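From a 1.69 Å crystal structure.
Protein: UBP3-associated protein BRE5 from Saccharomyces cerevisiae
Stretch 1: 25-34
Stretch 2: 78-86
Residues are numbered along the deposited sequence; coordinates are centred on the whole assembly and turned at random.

Stretch 1, residues 25-34: RMRTDPSKLA
Stretch 2 78-86: NDAKVRSLK

Two segments far apart in sequence can be joined with no clear direct hydrogen bond between them, provided that their shapes match and water fills the polar gaps. Residues 25-34 and 78-86 of the yeast protein BRE5 are a compact example, burying 440 Å² between them, both sides summed. In the first stretch, Arg25 to Thr28 finish a helix, and Asp29 breaks away with an extended backbone (phi/psi -167/89) that sends the chain into the turn-like path of Pro30 to Leu33. In the second, a helix starts at Asp79 and includes Val82; a type I turn from Val82 to Leu85 then leads into a strand. The two chains run in opposite senses: the CA atoms of Arg27 and Arg83 lie 4.2 Å apart, those of Pro30 and Asp79 5.5 Å.

The main bump is Val82. Its CA-to-CB bond points toward the first stretch, and with chi1 at t its CG1 enters a hollow lined by three side chains: CG1 is 3.6 Å from Pro30 CG, 3.8 Å from Met26 CB and 4.0 Å from Leu33 CD1. A short, branched residue suits this place, since it fills the hollow while leaving the backbones close. Pro30, buried and in the C-gamma exo pucker, offers a rigid apolar wall; its CG also rests 3.6 Å from CG of Arg83. The CA-to-CB bond of Met26 points sideways to the second stretch, and the m, t, t rotamer makes the side chain long enough for its SD to reach Leu85 CD1 at 3.7 Å; the CA-to-CB bond of Leu85 points toward the first stretch, and the side chain is t, t. This second apolar contact extends the packing to the end of the turn, where the strand begins.

The closest backbone approach occurs beside this pocket. Met26 O receives a CA-H...O contact from Arg83 CA at 3.3 Å, with an angle of 156° at the hydrogen.

Arg83 covers the flank, and the other stretch covers 88 Å² of it, more than of any other residue here. Its CA-to-CB bond points sideways, and chi1 m, chi2 t and chi3 t stretch the chain before chi4 (-99°) turns the guanidinium. Pro30 CD, Thr28 C and Asp29 CA lie over one face of that group, so its flat surface packs against the bend where the helix gives way to loop. Its NE forms a salt bridge with Asp79 OD1 (2.7 Å), one helical turn earlier, which braces the arm from within its own stretch. Asp79, chi1 t, brings its OD2 to 3.5 Å from Pro30 CD.

Water completes the polar side. One molecule donates to Arg27 O (2.8 Å) and accepts from Arg83 NH1 (3.1 Å). Another donates to Asp29 OD1 (3.0 Å) and Asp79 OD2 (2.6 Å) while accepting from Arg83 NH2 (2.9 Å); it thus links two carboxylates whose oxygens, Asp29 OD1 and Asp79 OD2, are 4.4 Å apart. Asp29 OD1 is also held by Ser31 OG, which donates to it at 2.7 Å. Apolar bumps therefore set the fit, and water bridges the charged margin.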

ATOM      1  N   ARG A  25       1.308  19.811   5.285  1.00 27.64           N
ATOM      2  CA  ARG A  25       0.751  20.167   6.597  1.00 27.69           C
ATOM      3  C   ARG A  25       1.636  19.659   7.729  1.00 26.93           C
ATOM      4  O   ARG A  25       1.680  20.270   8.806  1.00 26.66           O
ATOM      5  CB  ARG A  25      -0.684  19.638   6.781  1.00 27.80           C
ATOM      6  CG  ARG A  25      -1.715  20.402   5.993  1.00 31.60           C
ATOM      7  CD  ARG A  25      -3.121  20.052   6.457  1.00 37.23           C
ATOM      8  NE  ARG A  25      -3.753  19.011   5.642  1.00 42.69           N
ATOM      9  CZ  ARG A  25      -3.907  17.748   6.019  1.00 43.76           C
ATOM     10  NH1 ARG A  25      -3.481  17.344   7.215  1.00 47.76           N
ATOM     11  NH2 ARG A  25      -4.505  16.883   5.208  1.00 43.16           N
ATOM     12  N   MET A  26       2.322  18.539   7.498  1.00 26.07           N
ATOM     13  CA  MET A  26       3.294  18.022   8.455  1.00 26.22           C
ATOM     14  C   MET A  26       4.438  18.985   8.659  1.00 25.39           C
ATOM     15  O   MET A  26       4.931  19.139   9.778  1.00 25.22           O
ATOM     16  CB  MET A  26       3.864  16.699   7.982  1.00 26.28           C
ATOM     17  CG  MET A  26       2.797  15.666   7.902  1.00 27.36           C
ATOM     18  SD  MET A  26       3.555  14.049   7.801  1.00 28.83           S
ATOM     19  CE  MET A  26       2.093  13.008   8.002  1.00 27.48           C
ATOM     20  N   ARG A  27       4.884  19.591   7.566  1.00 24.41           N
ATOM     21  CA  ARG A  27       5.942  20.573   7.637  1.00 24.80           C
ATOM     22  C   ARG A  27       5.468  21.800   8.403  1.00 24.48           C
ATOM     23  O   ARG A  27       6.189  22.328   9.254  1.00 25.01           O
ATOM     24  CB  ARG A  27       6.348  20.997   6.236  1.00 24.84           C
ATOM     25  CG  ARG A  27       7.605  21.868   6.154  1.00 27.56           C
ATOM     26  CD  ARG A  27       7.899  22.224   4.696  1.00 31.27           C
ATOM     27  NE  ARG A  27       6.750  22.914   4.105  1.00 37.08           N
ATOM     28  CZ  ARG A  27       6.387  22.888   2.819  1.00 39.77           C
ATOM     29  NH1 ARG A  27       7.082  22.205   1.914  1.00 38.17           N
ATOM     30  NH2 ARG A  27       5.306  23.565   2.437  1.00 40.39           N
ATOM     31  N   THR A  28       4.265  22.253   8.090  1.00 23.75           N
ATOM     32  CA  THR A  28       3.825  23.561   8.569  1.00 23.67           C
ATOM     33  C   THR A  28       3.236  23.576   9.977  1.00 22.48           C
ATOM     34  O   THR A  28       3.462  24.552  10.715  1.00 21.63           O
ATOM     35  CB  THR A  28       2.867  24.262   7.571  1.00 24.21           C
ATOM     36  OG1 THR A  28       1.674  23.508   7.453  1.00 27.45           O
ATOM     37  CG2 THR A  28       3.491  24.358   6.209  1.00 25.72           C
ATOM     38  N   ASP A  29       2.470  22.543  10.344  1.00 21.01           N
ATOM     39  CA  ASP A  29       1.861  22.515  11.689  1.00 21.45           C
ATOM     40  C   ASP A  29       1.287  21.161  12.085  1.00 21.00           C
ATOM     41  O   ASP A  29       0.107  20.897  11.846  1.00 21.28           O
ATOM     42  CB  ASP A  29       0.781  23.592  11.828  1.00 20.83           C
ATOM     43  CG  ASP A  29       0.324  23.777  13.265  1.00 22.44           C
ATOM     44  OD1 ASP A  29       0.704  22.950  14.142  1.00 21.54           O
ATOM     45  OD2 ASP A  29      -0.423  24.754  13.526  1.00 22.02           O
ATOM     46  N   PRO A  30       2.113  20.295  12.699  1.00 21.09           N
ATOM     47  CA  PRO A  30       1.655  18.957  13.114  1.00 21.06           C
ATOM     48  C   PRO A  30       0.435  18.975  14.045  1.00 21.06           C
ATOM     49  O   PRO A  30      -0.333  18.016  14.065  1.00 20.90           O
ATOM     50  CB  PRO A  30       2.883  18.381  13.838  1.00 21.76           C
ATOM     51  CG  PRO A  30       4.057  19.074  13.189  1.00 21.25           C
ATOM     52  CD  PRO A  30       3.550  20.493  12.985  1.00 21.47           C
ATOM     53  N   SER A  31       0.298  20.044  14.826  1.00 20.11           N
ATOM     54  CA  SER A  31      -0.797  20.153  15.805  1.00 20.22           C
ATOM     55  C   SER A  31      -2.167  20.377  15.187  1.00 20.46           C
ATOM     56  O   SER A  31      -3.171  20.335  15.914  1.00 20.79           O
ATOM     57  CB  SER A  31      -0.493  21.242  16.860  1.00 19.74           C
ATOM     58  OG  SER A  31      -0.746  22.548  16.362  1.00 21.01           O
ATOM     59  N   LYS A  32      -2.220  20.651  13.877  1.00 19.91           N
ATOM     60  CA  LYS A  32      -3.512  20.809  13.176  1.00 19.79           C
ATOM     61  C   LYS A  32      -3.806  19.677  12.185  1.00 20.62           C
ATOM     62  O   LYS A  32      -4.861  19.661  11.531  1.00 20.46           O
ATOM     63  CB  LYS A  32      -3.571  22.144  12.434  1.00 20.52           C
ATOM     64  CG  LYS A  32      -3.644  23.345  13.330  1.00 19.10           C
ATOM     65  CD  LYS A  32      -3.714  24.590  12.475  1.00 23.46           C
ATOM     66  CE  LYS A  32      -3.918  25.824  13.311  1.00 23.64           C
ATOM     67  NZ  LYS A  32      -3.599  27.039  12.492  1.00 26.60           N
ATOM     68  N   LEU A  33      -2.870  18.743  12.057  1.00 20.81           N
ATOM     69  CA  LEU A  33      -3.070  17.569  11.191  1.00 22.29           C
ATOM     70  C   LEU A  33      -4.361  16.831  11.465  1.00 22.30           C
ATOM     71  O   LEU A  33      -5.041  16.407  10.528  1.00 22.46           O
ATOM     72  CB  LEU A  33      -1.912  16.574  11.329  1.00 23.16           C
ATOM     73  CG  LEU A  33      -0.621  17.060  10.694  1.00 25.75           C
ATOM     74  CD1 LEU A  33       0.506  16.155  11.163  1.00 26.84           C
ATOM     75  CD2 LEU A  33      -0.761  16.982   9.167  1.00 31.10           C
ATOM     76  N   ALA A  34      -4.691  16.675  12.742  1.00 21.95           N
ATOM     77  CA  ALA A  34      -5.828  15.873  13.156  1.00 23.11           C
ATOM     78  C   ALA A  34      -7.155  16.434  12.642  1.00 23.18           C
ATOM     79  O   ALA A  34      -8.116  15.680  12.523  1.00 24.69           O
ATOM     80  CB  ALA A  34      -5.861  15.745  14.684  1.00 23.47           C
ATOM     81  N   ASN A  78       4.948  14.634  18.806  1.00 23.22           N
ATOM     82  CA  ASN A  78       6.054  14.420  17.885  1.00 23.09           C
ATOM     83  C   ASN A  78       6.259  15.588  16.945  1.00 23.37           C
ATOM     84  O   ASN A  78       6.864  15.434  15.871  1.00 23.24           O
ATOM     85  CB  ASN A  78       5.787  13.146  17.085  1.00 22.38           C
ATOM     86  CG  ASN A  78       5.917  11.928  17.944  1.00 23.77           C
ATOM     87  OD1 ASN A  78       6.984  11.693  18.509  1.00 25.11           O
ATOM     88  ND2 ASN A  78       4.831  11.165  18.096  1.00 22.06           N
ATOM     89  N   ASP A  79       5.802  16.762  17.377  1.00 23.24           N
ATOM     90  CA  ASP A  79       5.795  17.960  16.536  1.00 23.57           C
ATOM     91  C   ASP A  79       7.141  18.204  15.820  1.00 23.50           C
ATOM     92  O   ASP A  79       7.184  18.365  14.599  1.00 22.64           O
ATOM     93  CB  ASP A  79       5.397  19.189  17.374  1.00 23.90           C
ATOM     94  CG  ASP A  79       4.989  20.376  16.521  1.00 24.75           C
ATOM     95  OD1 ASP A  79       5.898  21.016  15.971  1.00 27.27           O
ATOM     96  OD2 ASP A  79       3.766  20.682  16.429  1.00 26.55           O
ATOM     97  N   ALA A  80       8.238  18.256  16.582  1.00 24.35           N
ATOM     98  CA  ALA A  80       9.538  18.586  16.004  1.00 25.06           C
ATOM     99  C   ALA A  80       9.953  17.594  14.918  1.00 25.35           C
ATOM    100  O   ALA A  80      10.420  17.978  13.825  1.00 26.16           O
ATOM    101  CB  ALA A  80      10.598  18.665  17.106  1.00 25.31           C
ATOM    102  N   LYS A  81       9.777  16.310  15.215  1.00 24.93           N
ATOM    103  CA  LYS A  81      10.108  15.237  14.271  1.00 25.08           C
ATOM    104  C   LYS A  81       9.233  15.283  13.023  1.00 23.74           C
ATOM    105  O   LYS A  81       9.719  15.194  11.912  1.00 23.98           O
ATOM    106  CB  LYS A  81       9.950  13.879  14.948  1.00 26.18           C
ATOM    107  CG  LYS A  81      11.246  13.226  15.347  1.00 32.77           C
ATOM    108  CD  LYS A  81      11.917  12.632  14.109  1.00 37.78           C
ATOM    109  CE  LYS A  81      13.438  12.653  14.236  1.00 40.97           C
ATOM    110  NZ  LYS A  81      14.120  12.314  12.948  1.00 41.90           N
ATOM    111  N   VAL A  82       7.930  15.454  13.226  1.00 22.28           N
ATOM    112  CA  VAL A  82       6.963  15.461  12.141  1.00 22.11           C
ATOM    113  C   VAL A  82       7.284  16.635  11.190  1.00 22.20           C
ATOM    114  O   VAL A  82       7.241  16.487   9.963  1.00 22.41           O
ATOM    115  CB  VAL A  82       5.493  15.516  12.699  1.00 22.43           C
ATOM    116  CG1 VAL A  82       4.512  15.830  11.581  1.00 23.10           C
ATOM    117  CG2 VAL A  82       5.128  14.186  13.414  1.00 22.31           C
ATOM    118  N   ARG A  83       7.678  17.780  11.754  1.00 21.97           N
ATOM    119  CA  ARG A  83       7.999  18.960  10.953  1.00 21.77           C
ATOM    120  C   ARG A  83       9.177  18.713  10.008  1.00 21.67           C
ATOM    121  O   ARG A  83       9.398  19.462   9.046  1.00 23.06           O
ATOM    122  CB  ARG A  83       8.339  20.133  11.879  1.00 21.21           C
ATOM    123  CG  ARG A  83       7.110  20.825  12.454  1.00 22.24           C
ATOM    124  CD  ARG A  83       7.506  22.018  13.341  1.00 22.01           C
ATOM    125  NE  ARG A  83       6.314  22.697  13.872  1.00 24.00           N
ATOM    126  CZ  ARG A  83       5.800  23.803  13.349  1.00 27.38           C
ATOM    127  NH1 ARG A  83       6.397  24.376  12.314  1.00 27.65           N
ATOM    128  NH2 ARG A  83       4.711  24.364  13.882  1.00 28.14           N
ATOM    129  N   SER A  84       9.964  17.692  10.313  1.00 21.16           N
ATOM    130  CA  SER A  84      11.200  17.449   9.568  1.00 22.04           C
ATOM    131  C   SER A  84      11.018  16.350   8.515  1.00 21.99           C
ATOM    132  O   SER A  84      11.980  15.968   7.855  1.00 22.58           O
ATOM    133  CB  SER A  84      12.351  17.128  10.523  1.00 22.15           C
ATOM    134  OG  SER A  84      12.241  15.820  11.077  1.00 24.36           O
ATOM    135  N   LEU A  85       9.774  15.886   8.335  1.00 21.76           N
ATOM    136  CA  LEU A  85       9.490  14.798   7.393  1.00 20.69           C
ATOM    137  C   LEU A  85       9.599  15.300   5.961  1.00 21.19           C
ATOM    138  O   LEU A  85       9.122  16.388   5.636  1.00 20.71           O
ATOM    139  CB  LEU A  85       8.110  14.203   7.669  1.00 21.21           C
ATOM    140  CG  LEU A  85       7.639  13.024   6.802  1.00 22.20           C
ATOM    141  CD1 LEU A  85       6.661  12.118   7.552  1.00 23.73           C
ATOM    142  CD2 LEU A  85       7.015  13.540   5.484  1.00 23.10           C
ATOM    143  N   LYS A  86      10.234  14.487   5.119  1.00 19.88           N
ATOM    144  CA  LYS A  86      10.497  14.822   3.728  1.00 20.76           C
ATOM    145  C   LYS A  86      10.236  13.557   2.903  1.00 20.33           C
ATOM    146  O   LYS A  86      10.310  12.436   3.405  1.00 20.45           O
ATOM    147  CB  LYS A  86      11.962  15.245   3.601  1.00 20.18           C
ATOM    148  CG  LYS A  86      12.276  16.555   4.360  1.00 20.85           C
ATOM    149  CD  LYS A  86      13.767  16.820   4.463  1.00 22.29           C
ATOM    150  CE  LYS A  86      14.012  18.083   5.253  1.00 28.05           C
ATOM    151  NZ  LYS A  86      13.980  19.250   4.347  1.00 31.48           N
TER
HETATM  152  O   HOH W   1       8.446  23.666  10.164  1.00 45.20           O
HETATM  153  O   HOH W   2       3.114  23.183  15.955  1.00 38.60           O